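Local coordinates for oxidoreductase, iron/ascorbate family (Shewanella oneidensis, PDB 3ON7), which probably acts as an iron(II)- and 2-oxoglutarate-dependent oxygenase, perhaps of the ethylene-forming type that breaks 2-oxoglutarate down to ethene and carbon dioxide, at residues Glu38-Glu41 with Arg42-Glu46; Gly238-Lys241 with Thr242-Arg245; Pro204-Phe207 with Gly208-Ile211. All coordinates share one frame; numbering follows the deposited sequence. Where two conformers were deposited one is given.

Contact 1: Glu38-Glu41 with Arg42-Glu46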
loop_
_atom_site.group_PDB
_atom_site.type_symbol
_atom_site.label_atom_id
_atom_site.label_comp_id
_atom_site.label_asym_id
_atom_site.label_seq_id
_atom_site.Cartn_x
_atom_site.Cartn_y
_atom_site.Cartn_z
ATOM N N GLU B 38 -36.202 7.663 -13.060
ATOM C CA GLU B 38 -36.459 8.465 -11.881
ATOM C C GLU B 38 -35.584 8.020 -10.718
ATOM O O GLU B 38 -35.351 8.802 -9.821
ATOM C CB GLU B 38 -37.957 8.517 -11.527
ATOM C CG GLU B 38 -38.576 7.271 -10.903
ATOM C CD GLU B 38 -39.877 7.586 -10.141
ATOM O OE1 GLU B 38 -40.854 8.042 -10.790
ATOM O OE2 GLU B 38 -39.915 7.376 -8.897
ATOM N N LEU B 39 -35.077 6.785 -10.751
ATOM C CA LEU B 39 -34.077 6.361 -9.783
ATOM C C LEU B 39 -32.799 7.185 -9.998
ATOM O O LEU B 39 -32.254 7.756 -9.051
ATOM C CB LEU B 39 -33.795 4.861 -9.875
ATOM C CG LEU B 39 -32.730 4.294 -8.917
ATOM C CD1 LEU B 39 -33.112 4.439 -7.423
ATOM C CD2 LEU B 39 -32.459 2.844 -9.243
ATOM N N VAL B 40 -32.362 7.290 -11.251
ATOM C CA VAL B 40 -31.162 8.050 -11.584
ATOM C C VAL B 40 -31.297 9.522 -11.174
ATOM O O VAL B 40 -30.342 10.107 -10.668
ATOM C CB VAL B 40 -30.819 7.918 -13.080
ATOM C CG1 VAL B 40 -29.636 8.787 -13.455
ATOM C CG2 VAL B 40 -30.527 6.476 -13.413
ATOM N N GLU B 41 -32.489 10.096 -11.361
ATOM C CA GLU B 41 -32.756 11.485 -10.982
ATOM C C GLU B 41 -32.783 11.624 -9.452
ATOM O O GLU B 41 -32.313 12.607 -8.910
ATOM C CB GLU B 41 -34.109 11.968 -11.568
ATOM C CG GLU B 41 -34.193 12.059 -13.096
ATOM C CD GLU B 41 -35.662 12.040 -13.662
ATOM O OE1 GLU B 41 -36.642 12.203 -12.880
ATOM O OE2 GLU B 41 -35.828 11.860 -14.900
ATOM N N ARG B 42 -33.388 10.657 -8.772
ATOM C CA ARG B 42 -33.481 10.656 -7.314
ATOM C C ARG B 42 -32.054 10.617 -6.716
ATOM O O ARG B 42 -31.759 11.296 -5.722
ATOM C CB ARG B 42 -34.343 9.462 -6.827
ATOM C CG ARG B 42 -35.527 9.838 -5.923
ATOM C CD ARG B 42 -36.781 8.948 -6.116
ATOM N NE ARG B 42 -36.563 7.548 -5.720
ATOM C CZ ARG B 42 -36.736 6.471 -6.496
ATOM N NH1 ARG B 42 -37.163 6.575 -7.753
ATOM N NH2 ARG B 42 -36.492 5.259 -5.998
ATOM N N ILE B 43 -31.184 9.830 -7.342
ATOM C CA ILE B 43 -29.792 9.707 -6.941
ATOM C C ILE B 43 -28.997 11.000 -7.179
ATOM O O ILE B 43 -28.270 11.438 -6.284
ATOM C CB ILE B 43 -29.137 8.473 -7.620
ATOM C CG1 ILE B 43 -29.598 7.199 -6.897
ATOM C CG2 ILE B 43 -27.618 8.523 -7.595
ATOM C CD1 ILE B 43 -29.392 5.947 -7.695
ATOM N N TYR B 44 -29.141 11.614 -8.350
ATOM C CA TYR B 44 -28.494 12.897 -8.622
ATOM C C TYR B 44 -28.883 13.911 -7.559
ATOM O O TYR B 44 -28.026 14.623 -7.008
ATOM C CB TYR B 44 -28.914 13.455 -9.980
ATOM C CG TYR B 44 -28.010 13.094 -11.131
ATOM C CD1 TYR B 44 -27.827 11.774 -11.509
ATOM C CD2 TYR B 44 -27.368 14.072 -11.866
ATOM C CE1 TYR B 44 -27.021 11.439 -12.592
ATOM C CE2 TYR B 44 -26.551 13.739 -12.942
ATOM C CZ TYR B 44 -26.383 12.423 -13.296
ATOM O OH TYR B 44 -25.568 12.084 -14.355
ATOM N N THR B 45 -30.176 13.940 -7.244
ATOM C CA THR B 45 -30.712 14.901 -6.298
ATOM C C THR B 45 -30.148 14.710 -4.903
ATOM O O THR B 45 -29.674 15.664 -4.305
ATOM C CB THR B 45 -32.263 14.881 -6.274
ATOM O OG1 THR B 45 -32.753 15.308 -7.552
ATOM C CG2 THR B 45 -32.820 15.811 -5.198
ATOM N N GLU B 46 -30.181 13.498 -4.370
ATOM C CA GLU B 46 -29.793 13.337 -2.974
ATOM C C GLU B 46 -28.279 13.339 -2.764
ATOM O O GLU B 46 -27.807 13.682 -1.675
ATOM C CB GLU B 46 -30.494 12.144 -2.300
ATOM C CG GLU B 46 -30.265 10.781 -2.905
ATOM C CD GLU B 46 -31.191 9.712 -2.325
ATOM O OE1 GLU B 46 -32.145 10.064 -1.594
ATOM O OE2 GLU B 46 -30.954 8.512 -2.596
#
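E38 sets its CG between its own backbone N and carbonyl carbon (chi1 74°) and runs on extended, while R42, one helical turn later, bends at chi2 and chi3; the two torsion sets carry carboxylate and guanidinium to each other beside the helix. The result is an i to i+4 salt bridge, OE2 of E38 lying 3.1 Å from NH1 of R42. It is a single-oxygen contact, not a two-pronged one: the planes of the two groups stand 72° apart. CG of E38 sits at the edge of the guanidinium, and over one face lies L39 CD1, 3.8 Å from R42 NH2, so a leucine methyl packs against the flat cation. R42 adopts more than one conformation, and its contacts with E38 and L39 hold for this conformer, so the bridge is probably not permanent.

L39 is buried and faces helix 103-126, touching N105 and K112. Its CG meets CD1 of I43 at 3.9 Å, an aliphatic pair suited to a buried position. Next to it V40 and Y44 lie side by side; V40 CG1 is 3.8 Å from Y44 CE1, and the tyrosine continues onto I246 and L248 of strand 245-252.

Beneath the side chains runs the regular i to i+4 bonding of helix 37-51: I43 N donates to L39 O at 2.9 Å, and R42, Y44 and T45 likewise donate through their N atoms to E38, V40 and E41.

Here the helix turns L39 and I43 inward, while the exposed E38 and R42 form an intermittent ion pair that water probably screens, making its contribution modest.

Contact 2: Gly238-Lys241 with Thr242-Arg245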
loop_
_atom_site.group_PDB
_atom_site.type_symbol
_atom_site.label_atom_id
_atom_site.label_comp_id
_atom_site.label_asym_id
_atom_site.label_seq_id
_atom_site.Cartn_x
_atom_site.Cartn_y
_atom_site.Cartn_z
ATOM N N GLY B 238 -19.999 27.817 -23.824
ATOM C CA GLY B 238 -21.363 27.818 -23.289
ATOM C C GLY B 238 -21.526 27.147 -21.933
ATOM O O GLY B 238 -22.482 27.434 -21.221
ATOM N N THR B 239 -20.603 26.252 -21.583
ATOM C CA THR B 239 -20.601 25.603 -20.282
ATOM C C THR B 239 -20.617 26.664 -19.170
ATOM O O THR B 239 -19.787 27.568 -19.148
ATOM C CB THR B 239 -19.360 24.668 -20.101
ATOM O OG1 THR B 239 -19.302 23.705 -21.167
ATOM C CG2 THR B 239 -19.409 23.940 -18.758
ATOM N N ASP B 240 -21.583 26.550 -18.265
ATOM C CA ASP B 240 -21.767 27.530 -17.211
ATOM C C ASP B 240 -20.967 27.090 -15.995
ATOM O O ASP B 240 -21.301 26.102 -15.358
ATOM C CB ASP B 240 -23.262 27.628 -16.874
ATOM C CG ASP B 240 -23.583 28.731 -15.861
ATOM O OD1 ASP B 240 -22.679 29.254 -15.183
ATOM O OD2 ASP B 240 -24.770 29.073 -15.752
ATOM N N LYS B 241 -19.921 27.835 -15.667
ATOM C CA LYS B 241 -19.001 27.444 -14.596
ATOM C C LYS B 241 -19.652 27.428 -13.202
ATOM O O LYS B 241 -19.192 26.728 -12.319
ATOM C CB LYS B 241 -17.762 28.343 -14.585
ATOM C CG LYS B 241 -17.989 29.724 -14.005
ATOM C CD LYS B 241 -16.729 30.543 -14.044
ATOM C CE LYS B 241 -16.848 31.797 -13.189
ATOM N NZ LYS B 241 -15.586 32.600 -13.068
ATOM N N THR B 242 -20.732 28.180 -13.028
ATOM C CA THR B 242 -21.413 28.286 -11.738
ATOM C C THR B 242 -22.355 27.124 -11.437
ATOM O O THR B 242 -22.967 27.103 -10.379
ATOM C CB THR B 242 -22.225 29.610 -11.630
ATOM O OG1 THR B 242 -23.314 29.582 -12.554
ATOM C CG2 THR B 242 -21.360 30.797 -11.943
ATOM N N LYS B 243 -22.487 26.163 -12.346
ATOM C CA LYS B 243 -23.326 24.985 -12.080
ATOM C C LYS B 243 -22.523 23.781 -11.613
ATOM O O LYS B 243 -21.446 23.498 -12.152
ATOM C CB LYS B 243 -24.135 24.592 -13.314
ATOM C CG LYS B 243 -24.997 25.701 -13.874
ATOM C CD LYS B 243 -25.861 26.361 -12.802
ATOM C CE LYS B 243 -26.894 27.309 -13.391
ATOM N NZ LYS B 243 -27.966 27.606 -12.385
ATOM N N SER B 244 -23.067 23.081 -10.620
ATOM C CA SER B 244 -22.527 21.804 -10.168
ATOM C C SER B 244 -22.718 20.760 -11.258
ATOM O O SER B 244 -23.661 20.841 -12.053
ATOM C CB SER B 244 -23.258 21.307 -8.924
ATOM O OG SER B 244 -22.810 21.930 -7.731
ATOM N N ARG B 245 -21.825 19.786 -11.302
ATOM C CA ARG B 245 -22.044 18.597 -12.127
ATOM C C ARG B 245 -21.821 17.344 -11.298
ATOM O O ARG B 245 -20.793 17.197 -10.640
ATOM C CB ARG B 245 -21.113 18.574 -13.331
ATOM C CG ARG B 245 -21.385 17.397 -14.265
ATOM C CD ARG B 245 -20.579 17.466 -15.545
ATOM N NE ARG B 245 -20.836 18.685 -16.310
ATOM C CZ ARG B 245 -20.137 19.057 -17.371
ATOM N NH1 ARG B 245 -19.140 18.296 -17.803
ATOM N NH2 ARG B 245 -20.422 20.195 -18.001
HETATM O O HOH W 1 -20.250 23.596 -14.898
#
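D240 reaches forward to T242 and K243, and its side chain can be followed atom by atom. CB, pointing toward the residues ahead, lies 4.0 Å from CG of K243. The first torsion sets CG anti to the backbone N (chi1 -175°), and this places CG of D240 3.4 Å from T242 OG1. OD1 then takes two bonds from one residue: T242 OG1 donates to it at 2.7 Å and T242 N at 3.1 Å. Both donors come from the same face of the carboxylate, well above its plane. Threonine suits the place because its hydroxyl and its amide can serve one acceptor together. OD2, the other tip, meets CE of K243 at 3.6 Å; the K243 ammonium, opposite in charge, stays beyond contact distance, so any attraction is probably loose.

The backbone makes a type I beta turn from D240 to K243, closed by K243 N donating to D240 O (3.2 Å, 167° at the hydrogen). The D240 side chain accepting from the amide of T242 is also the bonding of an Asx turn, laid over the beta turn in the connection between strands 231-234 and 245-252. A water lies within hydrogen-bonding distance of D240 O and K243 O, spanning the mouth of the turn.

K241 is extended beyond CG, and its NZ is bonded to the carbonyls of G162 and E164. Ahead of the turn, the methyl CG2 of T239 rests 4.0 Å from NH2 of R245, the two side chains crossing at about a right angle, while the T239 hydroxyl is bonded to P236 O.

Contact 3: Pro204-Phe207 with Gly208-Ile211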
loop_
_atom_site.group_PDB
_atom_site.type_symbol
_atom_site.label_atom_id
_atom_site.label_comp_id
_atom_site.label_asym_id
_atom_site.label_seq_id
_atom_site.Cartn_x
_atom_site.Cartn_y
_atom_site.Cartn_z
ATOM N N PRO B 204 -23.087 11.611 -27.748
ATOM C CA PRO B 204 -24.428 12.144 -27.474
ATOM C C PRO B 204 -24.783 11.894 -26.018
ATOM O O PRO B 204 -24.798 10.749 -25.590
ATOM C CB PRO B 204 -25.338 11.344 -28.403
ATOM C CG PRO B 204 -24.425 10.798 -29.470
ATOM C CD PRO B 204 -23.068 10.668 -28.885
ATOM N N SER B 205 -25.029 12.961 -25.272
ATOM C CA SER B 205 -25.115 12.884 -23.820
ATOM C C SER B 205 -26.484 13.303 -23.281
ATOM O O SER B 205 -26.580 13.787 -22.166
ATOM C CB SER B 205 -24.012 13.753 -23.217
ATOM O OG SER B 205 -22.729 13.305 -23.637
ATOM N N ASP B 206 -27.539 13.076 -24.067
ATOM C CA ASP B 206 -28.922 13.371 -23.653
ATOM C C ASP B 206 -29.311 12.624 -22.376
ATOM O O ASP B 206 -28.766 11.564 -22.081
ATOM C CB ASP B 206 -29.902 12.969 -24.752
ATOM C CG ASP B 206 -29.605 13.650 -26.080
ATOM O OD1 ASP B 206 -28.740 13.143 -26.850
ATOM O OD2 ASP B 206 -30.237 14.698 -26.341
ATOM N N PHE B 207 -30.257 13.183 -21.622
ATOM C CA PHE B 207 -30.841 12.489 -20.482
ATOM C C PHE B 207 -31.334 11.153 -20.996
ATOM O O PHE B 207 -31.813 11.075 -22.108
ATOM C CB PHE B 207 -32.046 13.248 -19.910
ATOM C CG PHE B 207 -31.697 14.510 -19.184
ATOM C CD1 PHE B 207 -31.236 14.465 -17.876
ATOM C CD2 PHE B 207 -31.869 15.748 -19.800
ATOM C CE1 PHE B 207 -30.924 15.640 -17.188
ATOM C CE2 PHE B 207 -31.561 16.931 -19.127
ATOM C CZ PHE B 207 -31.089 16.874 -17.815
ATOM N N GLY B 208 -31.215 10.111 -20.184
ATOM C CA GLY B 208 -31.647 8.778 -20.580
ATOM C C GLY B 208 -30.645 7.981 -21.411
ATOM O O GLY B 208 -30.892 6.806 -21.713
ATOM N N ASN B 209 -29.535 8.594 -21.825
ATOM C CA ASN B 209 -28.479 7.817 -22.488
ATOM C C ASN B 209 -27.589 7.173 -21.457
ATOM O O ASN B 209 -27.415 7.683 -20.345
ATOM C CB ASN B 209 -27.632 8.644 -23.473
ATOM C CG ASN B 209 -28.342 8.872 -24.784
ATOM O OD1 ASN B 209 -29.492 8.458 -24.948
ATOM N ND2 ASN B 209 -27.664 9.523 -25.734
ATOM N N ILE B 210 -27.022 6.041 -21.839
ATOM C CA ILE B 210 -26.043 5.398 -21.001
ATOM C C ILE B 210 -24.865 5.022 -21.906
ATOM O O ILE B 210 -25.055 4.478 -22.991
ATOM C CB ILE B 210 -26.695 4.234 -20.241
ATOM C CG1 ILE B 210 -25.957 3.935 -18.948
ATOM C CG2 ILE B 210 -26.786 3.005 -21.103
ATOM C CD1 ILE B 210 -26.789 3.132 -17.994
ATOM N N ILE B 211 -23.663 5.392 -21.465
ATOM C CA ILE B 211 -22.435 5.266 -22.266
ATOM C C ILE B 211 -21.629 4.127 -21.704
ATOM O O ILE B 211 -21.434 4.043 -20.490
ATOM C CB ILE B 211 -21.571 6.557 -22.211
ATOM C CG1 ILE B 211 -22.456 7.789 -22.306
ATOM C CG2 ILE B 211 -20.478 6.577 -23.331
ATOM C CD1 ILE B 211 -23.509 7.729 -23.392
HETATM O O HOH W 2 -28.916 10.671 -28.152
HETATM O O HOH W 3 -32.030 9.291 -24.251
#
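G208 follows F207 at the bend of a type II beta turn running from D206 to N209. Its backbone has a positive phi (83°), a conformation in which a CB would clash with F207 O, so glycine fits.

N209 closes the turn: its N donates to D206 O at 3.1 Å. With CG beside the backbone N (chi1 -78°), the amide turns back over the preceding loop, and ND2 donates to P204 O at 3.1 Å. That bond is straight at the hydrogen (167°) and in the plane of the amide, yet it strikes the proline carbonyl from well above its plane. Asparagine suits this buried place because each end of its amide is used: one water accepts from ND2 and donates to D206 OD1, while another donates to N209 OD1 and to F207 O.

I211 is already in the strand; CD1 of I211 lies 4.0 Å from P204 O, and the side chain packs on F27 of strand 27-31. The whole is a tight turn leading into strand 210-214, an inner strand of the large mixed sheet of the double-stranded beta-helix (cupin) fold expected of 2-oxoglutarate oxygenases.

In the fold
Along the chain the order is contact 1, contact 3, contact 2. Contact 1 belongs to helix 37-51, in the N-terminal part of the protein, while contacts 3 and 2 both fall in the 2-oxoglutarate oxygenase part. The centres of contact 1 and contact 3 lie about 15 Å apart. Those of contact 2 and contact 3 are about 18 Å apart, those of contact 1 and contact 2 about 19 Å, and none touches another. The large mixed sheet links them: contact 3 leads into strand 210-214, contact 2 into strand 245-252, with strand 180-184 between the two, and the helix of contact 1 packs on strand 245-252. Thus an N-terminal helix and two strand-entering turns all meet the sheet of the probable catalytic core.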